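Local coordinates for xylanase and alpha-amylase inhibitor protein (PDB 3MU7), which inhibits xylanases and alpha-amylases, using as its scaffold a TIM barrel of the glycoside hydrolase family 18 type, at residues 6-11 with 250-255; 72-77 with 121-126; 90-95 with 134-139; 153-158 with 176-181; 157-162 with 184-189. All coordinates share one frame; numbering follows the deposited sequence.

Contact 1 of 5, residues 6-11 with 250-255; sequences AVYWGQ and GIMLWD
Tyr8 and Trp254 meet where two parallel strands end, as an oblique aromatic pair: the tyrosine ring and the six-membered indole ring are inclined at 58°, with centroids 5.2 Å apart. Trp254 CZ3 lies over one face of the tyrosine, displaced toward the rim, 3.5 Å from Tyr8 CG. Met252 comes to the same ring in its plane, SD being 3.8 Å from Tyr8 CD1 in an edge-on Met-aromatic contact. Its CG is anti to the backbone N (chi1 174°), and a bend at chi2 brings the sulfur to the ring edge. Beyond Tyr8, the Gln11 and Asp255 side chains slide past each other in opposite directions, Gln11 CG lying 3.4 Å from Asp255 OD2 and 3.8 Å from Trp254 CH2. The Tyr8 hydroxyl is hydrogen-bonded to Asp122 and His124, so a leucine at Tyr8 would probably leave both without this partner and open a gap beside Met252 and Trp254. Three backbone bonds join the strands: Ala6 N to Ile251 O, Leu253 N to Ala6 O, and a longer one from Tyr8 N to Leu253 O (3.3 Å). On the face carrying Val7 and Leu253, Val7 CG2 packs 4.2 Å from Leu253 CB. A cis peptide joins Trp254 to Asp255, as in family 18 chitinases, and Asp255 OD1 caps the following helix 256-262 at Trp258 N. The pairing closes the barrel between its first and last strands, with strand 29-37 beside 5-9, Trp178 of strand 176-180 facing Ala6, Tyr8 and Met252 in the interior, and helix 264-269 covering Ile251 and Leu253 outside.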
# COMPACT_ATOMS: atom_id res chain seq x y z
N ALA A 6 -6.96 -3.84 3.04
CA ALA A 6 -6.35 -2.69 2.38
C ALA A 6 -6.48 -2.90 0.88
O ALA A 6 -6.34 -4.02 0.38
CB ALA A 6 -4.90 -2.57 2.77
N VAL A 7 -6.75 -1.84 0.13
CA VAL A 7 -6.86 -1.97 -1.31
C VAL A 7 -6.14 -0.82 -2.01
O VAL A 7 -6.20 0.32 -1.55
CB VAL A 7 -8.36 -2.07 -1.76
CG1 VAL A 7 -9.11 -0.76 -1.55
CG2 VAL A 7 -8.48 -2.55 -3.20
N TYR A 8 -5.46 -1.13 -3.11
CA TYR A 8 -4.89 -0.09 -3.95
C TYR A 8 -5.96 0.49 -4.86
O TYR A 8 -6.79 -0.24 -5.42
CB TYR A 8 -3.74 -0.64 -4.78
CG TYR A 8 -2.44 -0.70 -4.02
CD1 TYR A 8 -2.06 -1.84 -3.32
CD2 TYR A 8 -1.58 0.40 -3.98
CE1 TYR A 8 -0.86 -1.90 -2.62
CE2 TYR A 8 -0.37 0.36 -3.29
CZ TYR A 8 -0.03 -0.80 -2.60
OH TYR A 8 1.16 -0.89 -1.92
N TRP A 9 -5.91 1.81 -5.01
CA TRP A 9 -6.82 2.56 -5.86
C TRP A 9 -5.97 3.47 -6.75
O TRP A 9 -4.87 3.88 -6.35
CB TRP A 9 -7.79 3.39 -5.01
CG TRP A 9 -8.82 4.10 -5.83
CD1 TRP A 9 -10.06 3.64 -6.17
CD2 TRP A 9 -8.69 5.39 -6.44
NE1 TRP A 9 -10.71 4.56 -6.95
CE2 TRP A 9 -9.90 5.64 -7.14
CE3 TRP A 9 -7.69 6.37 -6.46
CZ2 TRP A 9 -10.11 6.82 -7.86
CZ3 TRP A 9 -7.91 7.54 -7.18
CH2 TRP A 9 -9.12 7.75 -7.86
N GLY A 10 -6.46 3.78 -7.95
CA GLY A 10 -5.80 4.74 -8.82
C GLY A 10 -5.22 4.16 -10.09
O GLY A 10 -4.58 4.88 -10.85
N GLN A 11 -5.46 2.87 -10.31
CA GLN A 11 -4.83 2.10 -11.39
C GLN A 11 -5.54 2.13 -12.74
O GLN A 11 -5.02 1.60 -13.70
CB GLN A 11 -4.62 0.64 -10.94
CG GLN A 11 -3.56 0.47 -9.85
CD GLN A 11 -3.97 1.09 -8.51
OE1 GLN A 11 -5.01 0.74 -7.94
NE2 GLN A 11 -3.14 1.98 -7.98
N GLY A 250 -4.66 -8.70 8.31
CA GLY A 250 -5.75 -8.83 7.35
C GLY A 250 -5.17 -9.12 5.97
O GLY A 250 -4.09 -9.71 5.85
N ILE A 251 -5.90 -8.71 4.93
CA ILE A 251 -5.40 -8.87 3.57
C ILE A 251 -5.32 -7.53 2.85
O ILE A 251 -5.99 -6.56 3.21
CB ILE A 251 -6.23 -9.88 2.72
CG1 ILE A 251 -7.66 -9.38 2.51
CG2 ILE A 251 -6.17 -11.28 3.34
CD1 ILE A 251 -8.47 -10.20 1.51
N MET A 252 -4.47 -7.50 1.83
CA MET A 252 -4.41 -6.39 0.89
C MET A 252 -4.81 -6.94 -0.47
O MET A 252 -4.51 -8.09 -0.80
CB MET A 252 -3.00 -5.79 0.88
CG MET A 252 -2.76 -4.70 -0.17
SD MET A 252 -2.30 -5.32 -1.81
CE MET A 252 -0.56 -5.64 -1.58
N LEU A 253 -5.52 -6.13 -1.26
CA LEU A 253 -5.95 -6.53 -2.59
C LEU A 253 -5.39 -5.63 -3.68
O LEU A 253 -5.50 -4.39 -3.61
CB LEU A 253 -7.48 -6.59 -2.69
CG LEU A 253 -8.14 -7.70 -1.87
CD1 LEU A 253 -9.65 -7.54 -1.90
CD2 LEU A 253 -7.74 -9.08 -2.38
N TRP A 254 -4.84 -6.27 -4.68
CA TRP A 254 -4.40 -5.61 -5.90
C TRP A 254 -5.45 -5.98 -6.96
O TRP A 254 -5.45 -7.08 -7.45
CB TRP A 254 -3.02 -6.15 -6.33
CG TRP A 254 -2.57 -5.42 -7.59
CD1 TRP A 254 -2.67 -5.83 -8.87
CD2 TRP A 254 -1.98 -4.12 -7.63
NE1 TRP A 254 -2.17 -4.86 -9.72
CE2 TRP A 254 -1.75 -3.79 -8.97
CE3 TRP A 254 -1.60 -3.23 -6.65
CZ2 TRP A 254 -1.18 -2.56 -9.35
CZ3 TRP A 254 -1.07 -2.03 -7.01
CH2 TRP A 254 -0.84 -1.72 -8.36
N ASP A 255 -6.41 -5.12 -7.26
CA ASP A 255 -6.54 -3.73 -6.82
C ASP A 255 -8.06 -3.37 -7.00
O ASP A 255 -8.82 -4.15 -7.45
CB ASP A 255 -5.70 -2.75 -7.67
CG ASP A 255 -5.97 -2.89 -9.17
OD1 ASP A 255 -7.00 -3.32 -9.59
OD2 ASP A 255 -5.05 -2.59 -9.89

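Contact 2 of 5, residues 72-77 with 121-126; sequences LSIGGP and IDFHIE
In the core of the TIM barrel, neighbouring parallel strands bring Ser73 against Asp122, both side chains pointing to the barrel interior. Ser73 OG donates a 2.7 Å hydrogen bond to Asp122 OD2, meeting the carboxylate on its anti side and 17° out of its plane. Asp122 CG is anti to the backbone N (chi1 175°), which carries the carboxylate to where OD2 also meets Tyr8 OH and OD1 meets Thr153 OG1 and Trp178 NE1. Four bonds thus fix its rotation, and an alanine at Asp122 would probably leave these hydroxyls and the indole N-H without their common partner. Segment 121-126 covers part of the DxxDxDxE signature of family 18, with His124 where active chitinases usually carry an aspartate, a difference consistent with an inhibitor rather than an enzyme. The His124 ring lies beside the bend of the other strand, CD2 being 3.6 Å from Gly76 CA. A side chain on Gly75 would run into His124 O, which accepts Gly76 N at 2.9 Å. On the opposite, helix-facing side, Ile74 CD1 sits over the centre of the Phe123 ring, 4.1 Å from its centroid, a CH-pi contact. Ile74 CG2 crosses to Ile121 CG2 at 4.1 Å, and helices 86-101 and 133-144 cover this layer. Backbone bonds Asp122 N to Leu72 O, Ile74 N to Asp122 O and His124 N to Ile74 O join the strands.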
# COMPACT_ATOMS: atom_id res chain seq x y z
N LEU A 72 -1.05 7.66 0.51
CA LEU A 72 -0.42 7.83 -0.78
C LEU A 72 0.74 6.87 -0.89
O LEU A 72 1.59 6.79 0.00
CB LEU A 72 0.12 9.26 -0.97
CG LEU A 72 0.92 9.53 -2.25
CD1 LEU A 72 0.06 9.39 -3.51
CD2 LEU A 72 1.57 10.91 -2.19
N SER A 73 0.77 6.13 -1.99
CA SER A 73 1.85 5.21 -2.26
C SER A 73 2.92 5.83 -3.15
O SER A 73 2.61 6.39 -4.22
CB SER A 73 1.31 3.94 -2.90
OG SER A 73 2.31 2.94 -2.99
N ILE A 74 4.17 5.73 -2.71
CA ILE A 74 5.32 6.17 -3.48
C ILE A 74 5.95 4.99 -4.20
O ILE A 74 5.99 3.86 -3.68
CB ILE A 74 6.36 6.95 -2.62
CG1 ILE A 74 6.94 6.06 -1.52
CG2 ILE A 74 5.72 8.22 -2.05
CD1 ILE A 74 8.11 6.69 -0.78
N GLY A 75 6.38 5.23 -5.42
CA GLY A 75 7.07 4.25 -6.28
C GLY A 75 6.04 3.61 -7.21
O GLY A 75 5.51 4.26 -8.01
N GLY A 76 5.76 2.35 -7.02
CA GLY A 76 4.82 1.60 -7.82
C GLY A 76 5.51 0.51 -8.65
O GLY A 76 6.71 0.37 -8.60
N PRO A 77 4.72 -0.26 -9.40
CA PRO A 77 5.27 -1.41 -10.13
C PRO A 77 6.43 -1.04 -11.03
O PRO A 77 7.38 -1.81 -11.16
CB PRO A 77 4.07 -1.91 -10.93
CG PRO A 77 2.89 -1.49 -10.14
CD PRO A 77 3.25 -0.19 -9.50
N ILE A 121 1.83 7.29 4.35
CA ILE A 121 2.60 7.04 3.14
C ILE A 121 2.93 5.56 3.05
O ILE A 121 3.40 4.96 4.03
CB ILE A 121 3.93 7.86 3.13
CG1 ILE A 121 3.68 9.37 3.29
CG2 ILE A 121 4.77 7.53 1.90
CD1 ILE A 121 2.86 10.00 2.18
N ASP A 122 2.71 5.00 1.87
CA ASP A 122 3.00 3.61 1.57
C ASP A 122 4.22 3.51 0.67
O ASP A 122 4.28 4.13 -0.39
CB ASP A 122 1.78 3.00 0.88
CG ASP A 122 2.00 1.58 0.43
OD1 ASP A 122 2.21 0.70 1.29
OD2 ASP A 122 1.93 1.34 -0.80
N PHE A 123 5.21 2.73 1.10
CA PHE A 123 6.46 2.52 0.34
C PHE A 123 6.27 1.32 -0.58
O PHE A 123 6.45 0.16 -0.15
CB PHE A 123 7.63 2.23 1.28
CG PHE A 123 8.23 3.44 1.98
CD1 PHE A 123 9.61 3.57 2.04
CD2 PHE A 123 7.43 4.41 2.59
CE1 PHE A 123 10.20 4.65 2.71
CE2 PHE A 123 8.02 5.49 3.25
CZ PHE A 123 9.40 5.61 3.31
N HIS A 124 5.92 1.56 -1.83
CA HIS A 124 5.78 0.48 -2.83
C HIS A 124 7.00 0.52 -3.75
O HIS A 124 6.90 0.71 -4.97
CB HIS A 124 4.46 0.64 -3.59
CG HIS A 124 4.04 -0.56 -4.39
ND1 HIS A 124 2.90 -1.27 -4.10
CD2 HIS A 124 4.58 -1.15 -5.48
CE1 HIS A 124 2.76 -2.25 -4.97
NE2 HIS A 124 3.76 -2.21 -5.82
N ILE A 125 8.17 0.34 -3.15
CA ILE A 125 9.44 0.46 -3.86
C ILE A 125 9.79 -0.87 -4.49
O ILE A 125 10.10 -1.84 -3.78
CB ILE A 125 10.57 0.95 -2.91
CG1 ILE A 125 10.16 2.25 -2.19
CG2 ILE A 125 11.89 1.10 -3.67
CD1 ILE A 125 9.65 3.38 -3.09
N GLU A 126 9.75 -0.91 -5.82
CA GLU A 126 9.87 -2.15 -6.57
C GLU A 126 11.21 -2.29 -7.29
O GLU A 126 11.49 -3.34 -7.86
CB GLU A 126 8.69 -2.27 -7.55
CG GLU A 126 8.47 -3.66 -8.13
CD GLU A 126 7.99 -4.71 -7.09
OE1 GLU A 126 6.93 -4.48 -6.43
OE2 GLU A 126 8.65 -5.73 -6.96

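Contact 3 of 5, residues 90-95 with 134-139; sequences NDLAVY and QLLANI
Leu136 and Ile139, one turn apart on helix 133-144, carry the packing against Leu92, Ala93 and Asn90 of helix 86-101. The segment axes come within 8.8 Å of each other and run in broadly the same direction, 34° apart. Early in segment 134-139, Gln134 faces helix 166-170, and Leu135 rests on the start of helix 86-101, near Arg86 and Ala89. Leu136 then enters the interface, its two methyl groups dividing the work. With CG anti to the backbone N (chi1 174°), CD1 is set against the backbone of the other helix, 3.5 Å from Ala93 N and 3.8 Å from Ala93 CB. The other branch, CD2, meets the tip of Leu92, 3.8 Å from Leu92 CD2, and the same methyl continues inward to Ile74 and Phe123 of the strands beneath. Ala137 turns its methyl away, toward Val168 of helix 166-170. Ile139 completes the contact with both of its branches. CG2 presses on Ala93 CB at 3.5 Å, while the extended CG1 arm (chi2 172°) carries CD1 up to Asn90, 3.8 Å from Asn90 CA. Ala93 is therefore flanked by Leu136 CD1 and Ile139 CG2, and its small methyl is consistent with the close approach of the backbones, 5.9 Å between Ala93 CA and Leu136 CA. No hydrogen bond or salt bridge spans the two segments. The contact between these neighbouring outer helices of the barrel thus rests on methyl-to-methyl and methyl-to-backbone packing, with no polar bond to dictate how the helices are placed.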
# COMPACT_ATOMS: atom_id res chain seq x y z
N ASN A 90 15.75 13.74 1.71
CA ASN A 90 15.29 14.96 2.39
C ASN A 90 14.18 15.63 1.58
O ASN A 90 13.12 15.97 2.10
CB ASN A 90 16.49 15.91 2.55
CG ASN A 90 16.17 17.20 3.35
OD1 ASN A 90 15.40 17.19 4.33
ND2 ASN A 90 16.90 18.27 3.02
N ASP A 91 14.44 15.82 0.29
CA ASP A 91 13.51 16.51 -0.60
C ASP A 91 12.17 15.81 -0.66
O ASP A 91 11.12 16.45 -0.56
CB ASP A 91 14.10 16.62 -2.00
CG ASP A 91 15.32 17.51 -2.07
OD1 ASP A 91 15.56 18.26 -1.10
OD2 ASP A 91 16.03 17.43 -3.09
N LEU A 92 12.19 14.50 -0.85
CA LEU A 92 10.95 13.76 -0.92
C LEU A 92 10.21 13.78 0.42
O LEU A 92 8.99 13.96 0.44
CB LEU A 92 11.18 12.33 -1.41
CG LEU A 92 9.91 11.49 -1.66
CD1 LEU A 92 8.96 12.18 -2.65
CD2 LEU A 92 10.28 10.10 -2.15
N ALA A 93 10.93 13.62 1.53
CA ALA A 93 10.30 13.67 2.85
C ALA A 93 9.58 14.99 3.09
O ALA A 93 8.42 15.00 3.51
CB ALA A 93 11.32 13.41 3.95
N VAL A 94 10.25 16.10 2.80
CA VAL A 94 9.67 17.42 3.01
C VAL A 94 8.48 17.64 2.07
O VAL A 94 7.43 18.14 2.49
CB VAL A 94 10.73 18.53 2.85
CG1 VAL A 94 10.10 19.92 2.82
CG2 VAL A 94 11.75 18.44 3.98
N TYR A 95 8.63 17.25 0.81
CA TYR A 95 7.55 17.38 -0.16
C TYR A 95 6.30 16.63 0.29
O TYR A 95 5.20 17.18 0.26
CB TYR A 95 8.03 16.86 -1.52
CG TYR A 95 6.94 16.70 -2.56
CD1 TYR A 95 6.48 17.79 -3.30
CD2 TYR A 95 6.38 15.45 -2.81
CE1 TYR A 95 5.47 17.64 -4.25
CE2 TYR A 95 5.39 15.29 -3.77
CZ TYR A 95 4.94 16.39 -4.47
OH TYR A 95 3.95 16.20 -5.41
N GLN A 134 16.00 4.22 3.69
CA GLN A 134 16.10 4.26 5.15
C GLN A 134 16.09 5.70 5.66
O GLN A 134 15.37 6.02 6.60
CB GLN A 134 17.32 3.48 5.65
CG GLN A 134 17.51 3.53 7.17
CD GLN A 134 16.46 2.75 7.95
OE1 GLN A 134 15.61 2.06 7.39
NE2 GLN A 134 16.53 2.85 9.27
N LEU A 135 16.89 6.57 5.04
CA LEU A 135 16.89 7.98 5.41
C LEU A 135 15.52 8.64 5.19
O LEU A 135 15.06 9.41 6.02
CB LEU A 135 17.99 8.75 4.67
CG LEU A 135 18.12 10.25 4.98
CD1 LEU A 135 18.37 10.52 6.46
CD2 LEU A 135 19.21 10.87 4.14
N LEU A 136 14.87 8.33 4.06
CA LEU A 136 13.53 8.84 3.81
C LEU A 136 12.58 8.43 4.94
O LEU A 136 11.86 9.27 5.47
CB LEU A 136 13.00 8.32 2.47
CG LEU A 136 11.54 8.67 2.16
CD1 LEU A 136 11.35 10.18 2.00
CD2 LEU A 136 11.09 7.95 0.92
N ALA A 137 12.59 7.15 5.29
CA ALA A 137 11.77 6.67 6.39
C ALA A 137 12.14 7.35 7.71
O ALA A 137 11.27 7.71 8.48
CB ALA A 137 11.86 5.16 6.52
N ASN A 138 13.44 7.54 7.95
CA ASN A 138 13.89 8.22 9.17
C ASN A 138 13.33 9.63 9.29
O ASN A 138 12.89 10.05 10.36
CB ASN A 138 15.41 8.27 9.26
CG ASN A 138 16.04 6.94 9.59
OD1 ASN A 138 15.39 6.01 10.04
ND2 ASN A 138 17.34 6.87 9.39
N ILE A 139 13.36 10.36 8.19
CA ILE A 139 12.89 11.74 8.21
C ILE A 139 11.37 11.80 8.35
O ILE A 139 10.85 12.56 9.16
CB ILE A 139 13.40 12.56 7.00
CG1 ILE A 139 14.94 12.54 6.96
CG2 ILE A 139 12.88 13.99 7.07
CD1 ILE A 139 15.54 13.15 5.71

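Contact 4 of 5, residues 153-158 with 176-181; sequences TAAPQC and AIWVQF
Thr153 and Trp178 form the tight inner end of this contact. Thr153 CB and OG1 press obliquely on the indole, OG1 lying 3.4 Å from Trp178 CZ2, and Ala155 CB meets the indole edge in its plane, 3.8 Å from Trp178 CD1. The indole is held there with Trp178 CG almost eclipsing the backbone N (chi1 9°), a strained torsion; Thr153 OG1 and Trp178 NE1 both bond to Asp122 OD1. Trp178 N binds Ala154 O at 2.9 Å, continuing the parallel pairing within the beta-alpha-beta unit of strands 151-154 and 176-180. Gln180 then clamps the loop twice: its N reaches Pro156 O at 2.9 Å, and NE2 reaches Ala155 O at 2.9 Å from above the carbonyl plane, while also bonding Glu126. Past Gln157 the backbones part. Here a water bridges Cys158 N and Gln180 O, and Val179 CG1 fills in against Cys158 CB at 3.7 Å, with Phe181 CD1 packed on the same carbon. Trp178 O, buried without a hydrogen-bond partner, is approached by carbons instead: Ala155 CA at 3.3 Å in a CA-H...O contact, and Pro156 CD. Direct bonds thus run on past the end of strand 151-154 as far as Pro156, and a water takes over at Cys158.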
# COMPACT_ATOMS: atom_id res chain seq x y z
N THR A 153 3.69 2.64 5.80
CA THR A 153 3.48 1.24 5.43
C THR A 153 4.41 0.87 4.30
O THR A 153 5.01 1.74 3.67
CB THR A 153 2.01 0.98 5.02
OG1 THR A 153 1.70 1.74 3.85
CG2 THR A 153 1.04 1.37 6.12
N ALA A 154 4.56 -0.43 4.05
CA ALA A 154 5.42 -0.91 2.96
C ALA A 154 4.77 -2.08 2.23
O ALA A 154 3.99 -2.84 2.82
CB ALA A 154 6.80 -1.30 3.48
N ALA A 155 5.14 -2.24 0.96
CA ALA A 155 4.59 -3.28 0.09
C ALA A 155 5.72 -4.09 -0.54
O ALA A 155 5.96 -4.00 -1.74
CB ALA A 155 3.72 -2.66 -0.99
N PRO A 156 6.44 -4.88 0.28
CA PRO A 156 7.52 -5.69 -0.27
C PRO A 156 7.01 -6.83 -1.15
O PRO A 156 5.83 -7.23 -1.06
CB PRO A 156 8.19 -6.26 0.99
CG PRO A 156 7.06 -6.37 1.97
CD PRO A 156 6.26 -5.12 1.73
N GLN A 157 7.90 -7.36 -1.98
CA GLN A 157 7.67 -8.63 -2.64
C GLN A 157 7.80 -9.76 -1.62
O GLN A 157 8.19 -9.53 -0.46
CB GLN A 157 8.64 -8.79 -3.80
CG GLN A 157 8.34 -7.86 -4.95
CD GLN A 157 9.32 -8.05 -6.09
OE1 GLN A 157 9.09 -8.86 -6.99
NE2 GLN A 157 10.41 -7.29 -6.06
N CYS A 158 7.46 -10.99 -2.01
CA CYS A 158 7.27 -12.03 -1.00
C CYS A 158 8.48 -12.87 -0.59
O CYS A 158 8.36 -13.74 0.27
CB CYS A 158 6.05 -12.93 -1.31
SG CYS A 158 5.99 -13.73 -2.91
N ALA A 176 2.58 -1.03 9.35
CA ALA A 176 2.02 -2.21 8.71
C ALA A 176 2.77 -2.47 7.43
O ALA A 176 3.31 -1.56 6.81
CB ALA A 176 0.54 -2.03 8.42
N ILE A 177 2.81 -3.74 7.05
CA ILE A 177 3.29 -4.10 5.74
C ILE A 177 2.28 -5.02 5.08
O ILE A 177 1.60 -5.79 5.77
CB ILE A 177 4.69 -4.74 5.78
CG1 ILE A 177 4.63 -6.17 6.31
CG2 ILE A 177 5.69 -3.85 6.52
CD1 ILE A 177 5.95 -6.88 6.23
N TRP A 178 2.13 -4.90 3.77
CA TRP A 178 1.35 -5.85 2.99
C TRP A 178 2.31 -6.51 2.02
O TRP A 178 2.89 -5.85 1.15
CB TRP A 178 0.16 -5.21 2.24
CG TRP A 178 0.16 -3.72 2.28
CD1 TRP A 178 0.87 -2.87 1.48
CD2 TRP A 178 -0.59 -2.89 3.18
NE1 TRP A 178 0.62 -1.57 1.84
CE2 TRP A 178 -0.27 -1.55 2.88
CE3 TRP A 178 -1.50 -3.15 4.22
CZ2 TRP A 178 -0.84 -0.47 3.57
CZ3 TRP A 178 -2.04 -2.08 4.91
CH2 TRP A 178 -1.71 -0.76 4.58
N VAL A 179 2.50 -7.80 2.21
CA VAL A 179 3.42 -8.56 1.38
C VAL A 179 2.72 -8.98 0.10
O VAL A 179 1.59 -9.50 0.14
CB VAL A 179 3.93 -9.81 2.15
CG1 VAL A 179 4.90 -10.60 1.31
CG2 VAL A 179 4.57 -9.40 3.48
N GLN A 180 3.37 -8.77 -1.04
CA GLN A 180 2.80 -9.14 -2.33
C GLN A 180 2.98 -10.63 -2.58
O GLN A 180 4.02 -11.05 -3.09
CB GLN A 180 3.44 -8.34 -3.45
CG GLN A 180 3.32 -6.84 -3.33
CD GLN A 180 4.04 -6.16 -4.47
OE1 GLN A 180 3.72 -6.38 -5.64
NE2 GLN A 180 5.03 -5.34 -4.14
N PHE A 181 1.97 -11.41 -2.22
CA PHE A 181 2.00 -12.85 -2.51
C PHE A 181 1.47 -13.10 -3.92
O PHE A 181 0.49 -13.82 -4.13
CB PHE A 181 1.25 -13.64 -1.44
CG PHE A 181 1.89 -13.57 -0.08
CD1 PHE A 181 3.08 -14.23 0.17
CD2 PHE A 181 1.29 -12.86 0.95
CE1 PHE A 181 3.67 -14.18 1.43
CE2 PHE A 181 1.87 -12.81 2.21
CZ PHE A 181 3.06 -13.47 2.45
O HOH W 1 6.22 -10.63 -4.78

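Contact 5 of 5, residues 157-162 with 184-189; sequences QCVYPD and NPQCSY
Cys158 and Cys187 join the loops after two successive barrel strands through a disulfide, SG to SG 2.0 Å, with a chi3 of 75° that makes it right-handed. Both sulfurs sit between the backbone N and the carbonyl carbon of their own residue, a matched choice that points them at each other. Asn184 CB packs on Cys158 SG at 3.6 Å. Asn184 has an unusual first torsion, lying between staggered positions (chi1 -141°); its OD1 accepts Gln186 NE2 at 2.9 Å, close to the amide plane of the glutamine. Extended beyond CG, the Gln186 chain crosses Val159 at about a right angle, and the same NE2 lies 3.4 Å from Val159 CG2. That methyl, anti to the carbonyl carbon, also reaches Cys187 SG at 3.7 Å. Within segment 184-189, Ser188 OG and Cys187 N grip Asn184 O from opposite faces of its plane, bracing the turn behind the disulfide. In the other loop, Gln157 N binds Asp162 OD2 at 2.9 Å. Asn184 ND2 holds the water that also takes Cys158 N. Since no direct hydrogen bond crosses between the segments, their connection is covalent, supplemented by apolar contact and this single water.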
# COMPACT_ATOMS: atom_id res chain seq x y z
N GLN A 157 7.90 -7.36 -1.98
CA GLN A 157 7.67 -8.63 -2.64
C GLN A 157 7.80 -9.76 -1.62
O GLN A 157 8.19 -9.53 -0.46
CB GLN A 157 8.64 -8.79 -3.80
CG GLN A 157 8.34 -7.86 -4.95
CD GLN A 157 9.32 -8.05 -6.09
OE1 GLN A 157 9.09 -8.86 -6.99
NE2 GLN A 157 10.41 -7.29 -6.06
N CYS A 158 7.46 -10.99 -2.01
CA CYS A 158 7.27 -12.03 -1.00
C CYS A 158 8.48 -12.87 -0.59
O CYS A 158 8.36 -13.74 0.27
CB CYS A 158 6.05 -12.93 -1.31
SG CYS A 158 5.99 -13.73 -2.91
N VAL A 159 9.64 -12.60 -1.17
CA VAL A 159 10.85 -13.29 -0.72
C VAL A 159 11.49 -12.49 0.42
O VAL A 159 11.84 -11.32 0.25
CB VAL A 159 11.88 -13.53 -1.85
CG1 VAL A 159 13.03 -14.37 -1.33
CG2 VAL A 159 11.23 -14.23 -3.04
N TYR A 160 11.61 -13.13 1.58
CA TYR A 160 12.16 -12.48 2.75
C TYR A 160 13.68 -12.69 2.83
O TYR A 160 14.15 -13.83 2.73
CB TYR A 160 11.51 -13.03 4.03
CG TYR A 160 11.93 -12.23 5.23
CD1 TYR A 160 11.18 -11.14 5.65
CD2 TYR A 160 13.12 -12.52 5.91
CE1 TYR A 160 11.58 -10.38 6.73
CE2 TYR A 160 13.53 -11.77 6.98
CZ TYR A 160 12.76 -10.69 7.38
OH TYR A 160 13.16 -9.93 8.46
N PRO A 161 14.48 -11.62 3.06
CA PRO A 161 14.11 -10.21 3.18
C PRO A 161 14.03 -9.56 1.81
O PRO A 161 14.73 -9.97 0.88
CB PRO A 161 15.26 -9.62 3.99
CG PRO A 161 16.45 -10.46 3.62
CD PRO A 161 15.92 -11.84 3.33
N ASP A 162 13.19 -8.54 1.69
CA ASP A 162 12.97 -7.90 0.40
C ASP A 162 14.22 -7.12 -0.06
O ASP A 162 14.82 -6.41 0.72
CB ASP A 162 11.77 -6.97 0.50
CG ASP A 162 11.41 -6.35 -0.81
OD1 ASP A 162 11.87 -5.22 -1.07
OD2 ASP A 162 10.73 -7.02 -1.61
N ASN A 184 5.20 -13.94 -8.27
CA ASN A 184 6.37 -14.54 -7.64
C ASN A 184 6.01 -15.97 -7.23
O ASN A 184 5.71 -16.21 -6.06
CB ASN A 184 6.75 -13.71 -6.41
CG ASN A 184 8.24 -13.57 -6.22
OD1 ASN A 184 9.02 -14.41 -6.68
ND2 ASN A 184 8.65 -12.50 -5.54
N PRO A 185 6.00 -16.92 -8.18
CA PRO A 185 5.52 -18.28 -7.88
C PRO A 185 6.21 -18.96 -6.69
O PRO A 185 5.58 -19.75 -5.98
CB PRO A 185 5.78 -19.04 -9.18
CG PRO A 185 5.64 -18.00 -10.23
CD PRO A 185 6.25 -16.75 -9.63
N GLN A 186 7.47 -18.62 -6.44
CA GLN A 186 8.23 -19.23 -5.35
C GLN A 186 7.67 -18.94 -3.95
O GLN A 186 7.96 -19.68 -3.01
CB GLN A 186 9.70 -18.82 -5.42
CG GLN A 186 9.96 -17.35 -5.11
CD GLN A 186 11.37 -16.94 -5.47
OE1 GLN A 186 12.33 -17.65 -5.19
NE2 GLN A 186 11.50 -15.78 -6.10
N CYS A 187 6.88 -17.88 -3.81
CA CYS A 187 6.32 -17.51 -2.50
C CYS A 187 4.82 -17.21 -2.53
O CYS A 187 4.28 -16.66 -1.58
CB CYS A 187 7.11 -16.37 -1.83
SG CYS A 187 7.58 -14.99 -2.91
N SER A 188 4.16 -17.60 -3.62
CA SER A 188 2.74 -17.34 -3.80
C SER A 188 1.97 -18.64 -4.00
O SER A 188 2.57 -19.71 -4.15
CB SER A 188 2.53 -16.44 -5.02
OG SER A 188 3.32 -15.28 -4.91
N TYR A 189 0.65 -18.55 -4.01
CA TYR A 189 -0.16 -19.67 -4.41
C TYR A 189 0.18 -20.08 -5.84
O TYR A 189 0.22 -19.29 -6.69
CB TYR A 189 -1.65 -19.34 -4.28
CG TYR A 189 -2.55 -20.54 -4.47
CD1 TYR A 189 -2.66 -21.53 -3.51
CD2 TYR A 189 -3.29 -20.70 -5.62
CE1 TYR A 189 -3.49 -22.65 -3.69
CE2 TYR A 189 -4.12 -21.81 -5.77
CZ TYR A 189 -4.17 -22.75 -4.82
OH TYR A 189 -5.01 -23.83 -4.98
O HOH W 1 6.22 -10.63 -4.78

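From the N terminus, the chain enters on strand 5-9 and contact 1 closes the longest loop, pairing it with strand 248-254 to complete the barrel; the other four contacts all lie within that loop. Contact 2 joins strands 69-76 and 120-125, and contact 3 joins helices 86-101 and 133-144 outside them. These two cross along the chain, and they touch through Ile74, Phe123 and Leu136. Contact 4 follows in series, pairing strands 151-154 and 176-180. Contact 5 starts from the same region, sharing Gln157 and Cys158, and reaches further to 184-189. Inside the barrel, contacts 1, 2 and 4 converge where Tyr8, Asp122 and Trp178 lie close together.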